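Local coordinates for protein subtilisin-like serine protease (Fervidobacterium pennivorans, PDB 1R6V) that degrades keratin into peptides as a calcium-binding serine endopeptidase of the subtilisin family, letting its bacterium grow on native feathers, at residues E139-A151 / Y428-P440. The protein carries 1 engineered substitution. Numbering follows the deposited sequence.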
ATOM      1  N   GLU A 139      28.392  -8.021  15.450  1.00 16.43           N
ATOM      2  CA  GLU A 139      29.438  -7.114  15.913  1.00 16.92           C
ATOM      3  C   GLU A 139      29.167  -5.702  15.395  1.00 15.52           C
ATOM      4  O   GLU A 139      29.294  -4.718  16.127  1.00 15.76           O
ATOM      5  CB  GLU A 139      30.823  -7.557  15.430  1.00 19.38           C
ATOM      6  CG  GLU A 139      31.935  -6.797  16.147  1.00 21.38           C
ATOM      7  CD  GLU A 139      33.305  -6.944  15.496  1.00 25.04           C
ATOM      8  OE1 GLU A 139      33.509  -7.917  14.745  1.00 23.21           O
ATOM      9  OE2 GLU A 139      34.187  -6.090  15.757  1.00 25.97           O
ATOM     10  N   ALA A 140      28.779  -5.600  14.132  1.00 12.35           N
ATOM     11  CA  ALA A 140      28.529  -4.303  13.538  1.00 12.01           C
ATOM     12  C   ALA A 140      27.421  -3.516  14.231  1.00 13.71           C
ATOM     13  O   ALA A 140      27.512  -2.296  14.334  1.00 13.85           O
ATOM     14  CB  ALA A 140      28.206  -4.459  12.069  1.00 12.27           C
ATOM     15  N   ILE A 141      26.376  -4.194  14.688  1.00 14.14           N
ATOM     16  CA  ILE A 141      25.296  -3.463  15.345  1.00 13.72           C
ATOM     17  C   ILE A 141      25.523  -3.254  16.836  1.00 16.21           C
ATOM     18  O   ILE A 141      24.681  -2.674  17.515  1.00 15.05           O
ATOM     19  CB  ILE A 141      23.897  -4.118  15.090  1.00 14.79           C
ATOM     20  CG1 ILE A 141      23.836  -5.542  15.659  1.00 14.14           C
ATOM     21  CG2 ILE A 141      23.606  -4.091  13.586  1.00 16.23           C
ATOM     22  CD1 ILE A 141      22.447  -6.218  15.551  1.00 18.14           C
ATOM     23  N   GLY A 142      26.660  -3.716  17.345  1.00 16.19           N
ATOM     24  CA  GLY A 142      26.974  -3.517  18.756  1.00 17.96           C
ATOM     25  C   GLY A 142      26.476  -4.537  19.760  1.00 18.29           C
ATOM     26  O   GLY A 142      26.403  -4.256  20.956  1.00 17.54           O
ATOM     27  N   VAL A 143      26.132  -5.733  19.295  1.00 17.96           N
ATOM     28  CA  VAL A 143      25.665  -6.762  20.201  1.00 18.70           C
ATOM     29  C   VAL A 143      26.814  -7.306  21.057  1.00 18.81           C
ATOM     30  O   VAL A 143      27.929  -7.478  20.571  1.00 18.79           O
ATOM     31  CB  VAL A 143      25.061  -7.954  19.417  1.00 20.00           C
ATOM     32  CG1 VAL A 143      24.830  -9.128  20.351  1.00 20.06           C
ATOM     33  CG2 VAL A 143      23.771  -7.536  18.734  1.00 20.28           C
ATOM     34  N   THR A 144      26.554  -7.538  22.339  1.00 20.46           N
ATOM     35  CA  THR A 144      27.554  -8.148  23.208  1.00 22.78           C
ATOM     36  C   THR A 144      26.772  -9.004  24.190  1.00 23.44           C
ATOM     37  O   THR A 144      25.569  -8.795  24.386  1.00 22.76           O
ATOM     38  CB  THR A 144      28.427  -7.117  23.993  1.00 24.21           C
ATOM     39  OG1 THR A 144      27.627  -6.424  24.956  1.00 24.39           O
ATOM     40  CG2 THR A 144      29.073  -6.124  23.040  1.00 25.31           C
ATOM     41  N   GLN A 145      27.427  -9.991  24.786  1.00 23.35           N
ATOM     42  CA  GLN A 145      26.723 -10.832  25.745  1.00 24.39           C
ATOM     43  C   GLN A 145      26.269  -9.981  26.925  1.00 24.10           C
ATOM     44  O   GLN A 145      25.191 -10.194  27.478  1.00 25.28           O
ATOM     45  CB  GLN A 145      27.614 -11.984  26.217  1.00 25.73           C
ATOM     46  CG  GLN A 145      27.901 -13.005  25.116  1.00 26.49           C
ATOM     47  CD  GLN A 145      28.420 -14.327  25.657  1.00 28.29           C
ATOM     48  OE1 GLN A 145      27.711 -15.032  26.374  1.00 29.43           O
ATOM     49  NE2 GLN A 145      29.656 -14.667  25.314  1.00 27.38           N
ATOM     50  N   GLN A 146      27.082  -9.001  27.297  1.00 25.31           N
ATOM     51  CA  GLN A 146      26.727  -8.130  28.404  1.00 25.89           C
ATOM     52  C   GLN A 146      25.434  -7.390  28.086  1.00 25.34           C
ATOM     53  O   GLN A 146      24.565  -7.234  28.951  1.00 25.20           O
ATOM     54  CB  GLN A 146      27.851  -7.130  28.665  1.00 30.27           C
ATOM     55  CG  GLN A 146      27.676  -6.333  29.944  1.00 35.60           C
ATOM     56  CD  GLN A 146      28.885  -5.470  30.254  1.00 39.08           C
ATOM     57  OE1 GLN A 146      30.015  -5.963  30.293  1.00 41.08           O
ATOM     58  NE2 GLN A 146      28.655  -4.177  30.478  1.00 39.07           N
ATOM     59  N   LEU A 147      25.299  -6.942  26.840  1.00 22.81           N
ATOM     60  CA  LEU A 147      24.099  -6.223  26.432  1.00 21.37           C
ATOM     61  C   LEU A 147      22.870  -7.112  26.583  1.00 20.36           C
ATOM     62  O   LEU A 147      21.828  -6.647  27.037  1.00 20.70           O
ATOM     63  CB  LEU A 147      24.223  -5.729  24.986  1.00 21.45           C
ATOM     64  CG  LEU A 147      23.084  -4.873  24.418  1.00 22.38           C
ATOM     65  CD1 LEU A 147      23.640  -3.924  23.357  1.00 20.96           C
ATOM     66  CD2 LEU A 147      21.993  -5.777  23.818  1.00 21.17           C
ATOM     67  N   TRP A 148      22.983  -8.385  26.204  1.00 19.46           N
ATOM     68  CA  TRP A 148      21.850  -9.297  26.333  1.00 20.10           C
ATOM     69  C   TRP A 148      21.443  -9.499  27.780  1.00 21.55           C
ATOM     70  O   TRP A 148      20.301  -9.864  28.062  1.00 20.87           O
ATOM     71  CB  TRP A 148      22.147 -10.662  25.713  1.00 19.61           C
ATOM     72  CG  TRP A 148      22.108 -10.660  24.229  1.00 18.13           C
ATOM     73  CD1 TRP A 148      21.296  -9.902  23.421  1.00 16.83           C
ATOM     74  CD2 TRP A 148      22.874 -11.501  23.359  1.00 18.71           C
ATOM     75  NE1 TRP A 148      21.518 -10.228  22.099  1.00 16.01           N
ATOM     76  CE2 TRP A 148      22.476 -11.201  22.034  1.00 16.77           C
ATOM     77  CE3 TRP A 148      23.859 -12.477  23.573  1.00 19.33           C
ATOM     78  CZ2 TRP A 148      23.036 -11.853  20.919  1.00 18.07           C
ATOM     79  CZ3 TRP A 148      24.417 -13.128  22.457  1.00 20.51           C
ATOM     80  CH2 TRP A 148      23.999 -12.807  21.150  1.00 19.12           C
ATOM     81  N   GLU A 149      22.374  -9.269  28.701  1.00 22.71           N
ATOM     82  CA  GLU A 149      22.048  -9.413  30.114  1.00 24.63           C
ATOM     83  C   GLU A 149      21.026  -8.363  30.521  1.00 25.01           C
ATOM     84  O   GLU A 149      20.234  -8.576  31.447  1.00 26.80           O
ATOM     85  CB  GLU A 149      23.296  -9.274  30.982  1.00 28.16           C
ATOM     86  CG  GLU A 149      24.330 -10.355  30.752  1.00 34.95           C
ATOM     87  CD  GLU A 149      25.343 -10.402  31.872  1.00 38.27           C
ATOM     88  OE1 GLU A 149      24.945 -10.760  33.000  1.00 41.90           O
ATOM     89  OE2 GLU A 149      26.528 -10.075  31.634  1.00 41.39           O
ATOM     90  N   GLU A 150      21.038  -7.225  29.836  1.00 23.23           N
ATOM     91  CA  GLU A 150      20.079  -6.164  30.144  1.00 22.31           C
ATOM     92  C   GLU A 150      18.767  -6.382  29.386  1.00 21.74           C
ATOM     93  O   GLU A 150      17.677  -6.262  29.953  1.00 21.54           O
ATOM     94  CB  GLU A 150      20.660  -4.779  29.801  1.00 22.53           C
ATOM     95  CG  GLU A 150      19.612  -3.662  29.837  1.00 23.21           C
ATOM     96  CD  GLU A 150      20.170  -2.275  29.580  1.00 23.20           C
ATOM     97  OE1 GLU A 150      21.262  -2.143  28.992  1.00 23.95           O
ATOM     98  OE2 GLU A 150      19.495  -1.297  29.956  1.00 23.54           O
ATOM     99  N   ALA A 151      18.880  -6.713  28.102  1.00 19.82           N
ATOM    100  CA  ALA A 151      17.710  -6.938  27.252  1.00 17.51           C
ATOM    101  C   ALA A 151      18.073  -7.867  26.088  1.00 16.35           C
ATOM    102  O   ALA A 151      19.132  -7.719  25.492  1.00 16.13           O
ATOM    103  CB  ALA A 151      17.207  -5.603  26.713  1.00 17.47           C
ATOM    104  N   TYR A 428      19.635   7.319   7.965  1.00 17.99           N
ATOM    105  CA  TYR A 428      20.501   7.938   8.963  1.00 18.13           C
ATOM    106  C   TYR A 428      21.771   7.164   9.314  1.00 18.30           C
ATOM    107  O   TYR A 428      22.549   7.604  10.159  1.00 18.00           O
ATOM    108  CB  TYR A 428      19.691   8.250  10.227  1.00 19.23           C
ATOM    109  CG  TYR A 428      18.543   9.197   9.943  1.00 19.54           C
ATOM    110  CD1 TYR A 428      17.306   8.713   9.539  1.00 20.10           C
ATOM    111  CD2 TYR A 428      18.712  10.582  10.020  1.00 20.11           C
ATOM    112  CE1 TYR A 428      16.260   9.579   9.217  1.00 21.67           C
ATOM    113  CE2 TYR A 428      17.671  11.457   9.695  1.00 22.07           C
ATOM    114  CZ  TYR A 428      16.448  10.947   9.294  1.00 23.19           C
ATOM    115  OH  TYR A 428      15.416  11.794   8.956  1.00 22.41           O
ATOM    116  N   GLY A 429      21.977   6.017   8.670  1.00 17.77           N
ATOM    117  CA  GLY A 429      23.178   5.236   8.919  1.00 17.15           C
ATOM    118  C   GLY A 429      22.967   3.812   9.387  1.00 15.49           C
ATOM    119  O   GLY A 429      21.878   3.260   9.256  1.00 15.04           O
ATOM    120  N   LEU A 430      24.029   3.225   9.926  1.00 14.61           N
ATOM    121  CA  LEU A 430      24.029   1.863  10.438  1.00 14.53           C
ATOM    122  C   LEU A 430      23.265   1.764  11.755  1.00 14.65           C
ATOM    123  O   LEU A 430      23.550   2.497  12.702  1.00 13.79           O
ATOM    124  CB  LEU A 430      25.467   1.406  10.667  1.00 15.02           C
ATOM    125  CG  LEU A 430      25.683   0.122  11.465  1.00 13.80           C
ATOM    126  CD1 LEU A 430      25.130  -1.084  10.670  1.00 14.39           C
ATOM    127  CD2 LEU A 430      27.188  -0.064  11.738  1.00 15.48           C
ATOM    128  N   VAL A 431      22.307   0.841  11.831  1.00 14.46           N
ATOM    129  CA  VAL A 431      21.555   0.674  13.071  1.00 13.25           C
ATOM    130  C   VAL A 431      22.524   0.218  14.177  1.00 14.47           C
ATOM    131  O   VAL A 431      23.392  -0.626  13.955  1.00 13.12           O
ATOM    132  CB  VAL A 431      20.400  -0.370  12.885  1.00 13.11           C
ATOM    133  CG1 VAL A 431      20.975  -1.766  12.661  1.00 14.27           C
ATOM    134  CG2 VAL A 431      19.464  -0.351  14.101  1.00 14.23           C
ATOM    135  N   LYS A 432      22.372   0.788  15.371  1.00 15.18           N
ATOM    136  CA  LYS A 432      23.224   0.455  16.501  1.00 15.96           C
ATOM    137  C   LYS A 432      22.385   0.076  17.715  1.00 15.12           C
ATOM    138  O   LYS A 432      21.767   0.935  18.357  1.00 15.55           O
ATOM    139  CB  LYS A 432      24.133   1.642  16.834  1.00 17.12           C
ATOM    140  CG  LYS A 432      25.297   1.798  15.861  1.00 19.90           C
ATOM    141  CD  LYS A 432      26.283   0.675  16.104  1.00 21.46           C
ATOM    142  CE  LYS A 432      27.582   0.912  15.382  1.00 26.32           C
ATOM    143  NZ  LYS A 432      28.498  -0.229  15.638  1.00 24.99           N
ATOM    144  N   LEU A 433      22.374  -1.214  18.021  1.00 14.32           N
ATOM    145  CA  LEU A 433      21.600  -1.727  19.149  1.00 16.41           C
ATOM    146  C   LEU A 433      22.128  -1.183  20.470  1.00 16.18           C
ATOM    147  O   LEU A 433      21.352  -0.812  21.352  1.00 16.58           O
ATOM    148  CB  LEU A 433      21.661  -3.261  19.196  1.00 16.39           C
ATOM    149  CG  LEU A 433      20.504  -4.083  19.792  1.00 24.53           C
ATOM    150  CD1 LEU A 433      21.063  -5.395  20.308  1.00 20.38           C
ATOM    151  CD2 LEU A 433      19.775  -3.341  20.883  1.00 22.76           C
ATOM    152  N   ASP A 434      23.447  -1.127  20.618  1.00 15.82           N
ATOM    153  CA  ASP A 434      23.974  -0.646  21.880  1.00 17.09           C
ATOM    154  C   ASP A 434      23.596   0.806  22.160  1.00 17.30           C
ATOM    155  O   ASP A 434      23.143   1.118  23.267  1.00 17.64           O
ATOM    156  CB  ASP A 434      25.499  -0.887  21.997  1.00 17.95           C
ATOM    157  CG  ASP A 434      26.315  -0.300  20.843  1.00 19.57           C
ATOM    158  OD1 ASP A 434      25.744   0.271  19.893  1.00 18.30           O
ATOM    159  OD2 ASP A 434      27.566  -0.426  20.892  1.00 19.94           O
ATOM    160  N   ALA A 435      23.748   1.682  21.170  1.00 15.21           N
ATOM    161  CA  ALA A 435      23.392   3.088  21.346  1.00 16.12           C
ATOM    162  C   ALA A 435      21.878   3.242  21.500  1.00 15.87           C
ATOM    163  O   ALA A 435      21.394   4.034  22.319  1.00 15.72           O
ATOM    164  CB  ALA A 435      23.892   3.928  20.159  1.00 13.87           C
ATOM    165  N   ALA A 436      21.115   2.475  20.726  1.00 15.01           N
ATOM    166  CA  ALA A 436      19.658   2.571  20.823  1.00 14.64           C
ATOM    167  C   ALA A 436      19.155   2.131  22.194  1.00 15.75           C
ATOM    168  O   ALA A 436      18.277   2.771  22.785  1.00 14.56           O
ATOM    169  CB  ALA A 436      18.996   1.719  19.731  1.00 15.27           C
ATOM    170  N   LEU A 437      19.723   1.050  22.717  1.00 15.46           N
ATOM    171  CA  LEU A 437      19.274   0.526  24.000  1.00 17.36           C
ATOM    172  C   LEU A 437      19.530   1.505  25.148  1.00 18.73           C
ATOM    173  O   LEU A 437      18.817   1.487  26.155  1.00 19.52           O
ATOM    174  CB  LEU A 437      19.947  -0.823  24.287  1.00 16.71           C
ATOM    175  CG  LEU A 437      19.371  -1.668  25.424  1.00 18.68           C
ATOM    176  CD1 LEU A 437      17.914  -2.007  25.147  1.00 19.22           C
ATOM    177  CD2 LEU A 437      20.199  -2.925  25.552  1.00 20.53           C
ATOM    178  N   GLN A 438      20.543   2.348  24.997  1.00 20.45           N
ATOM    179  CA  GLN A 438      20.862   3.338  26.023  1.00 22.98           C
ATOM    180  C   GLN A 438      19.719   4.322  26.172  1.00 23.40           C
ATOM    181  O   GLN A 438      19.454   4.830  27.266  1.00 24.62           O
ATOM    182  CB  GLN A 438      22.141   4.095  25.670  1.00 25.66           C
ATOM    183  CG  GLN A 438      23.386   3.240  25.791  1.00 32.24           C
ATOM    184  CD  GLN A 438      24.654   4.044  25.656  1.00 35.14           C
ATOM    185  OE1 GLN A 438      24.825   5.060  26.326  1.00 37.17           O
ATOM    186  NE2 GLN A 438      25.554   3.595  24.792  1.00 38.76           N
ATOM    187  N   GLY A 439      19.042   4.584  25.063  1.00 21.67           N
ATOM    188  CA  GLY A 439      17.929   5.503  25.078  1.00 22.68           C
ATOM    189  C   GLY A 439      18.366   6.901  25.467  1.00 23.28           C
ATOM    190  O   GLY A 439      19.493   7.313  25.191  1.00 22.20           O
ATOM    191  N   PRO A 440      17.475   7.664  26.108  1.00 24.23           N
ATOM    192  CA  PRO A 440      16.120   7.230  26.439  1.00 23.50           C
ATOM    193  C   PRO A 440      15.234   7.218  25.189  1.00 21.30           C
ATOM    194  O   PRO A 440      15.646   7.625  24.107  1.00 20.77           O
ATOM    195  CB  PRO A 440      15.672   8.287  27.447  1.00 26.48           C
ATOM    196  CG  PRO A 440      16.318   9.527  26.905  1.00 25.60           C
ATOM    197  CD  PRO A 440      17.724   9.031  26.598  1.00 26.86           C
TER
HETATM  198  O   HOH W   1      28.471  -2.519  22.172  1.00 33.10           O
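Lys432 NZ reaches the carbonyl of Ala140, 2.6 Å from Ala140 O and tilted 32° out of the carbonyl plane. A bend at chi2 (-71°) swings its chain back to the C-terminal end of helix 136-140. One residue on, Leu433 N, in the first turn of helix 433-438, donates to Ile141 O at 2.8 Å. Successive carbonyls at one helix end are thus taken up at the start of another, while Gly142, at positive phi, closes the first helix in a Schellman motif. Gly142 packs against the Asp434 carboxylate, a water donates to both Gly142 O and Asp434 OD2, and Asp434 OD1 bonds weakly to Ala435 N.

Beside these polar bonds Leu147 lays CD1 against Asp434 CA and CD2 against Leu433 CD1 (3.7 Å), and meets Leu437 tip to tip. Glu150 slides past Leu437, but its charge pairs with Lys397, which also binds Leu437 O. With a methionine in place of Lys432 no ammonium reaches Ala140 O, and that carbonyl would probably be left without a hydrogen-bond mate across this contact. One lysine side-chain bond and one main-chain bond, with leucine packing beside them, therefore tie two distant segments of the S8 peptidase region, satisfying the carbonyls that end helix 136-140; Val431 O, buried under Ile141 CG2 at 3.5 Å, has no hydrogen-bond partner.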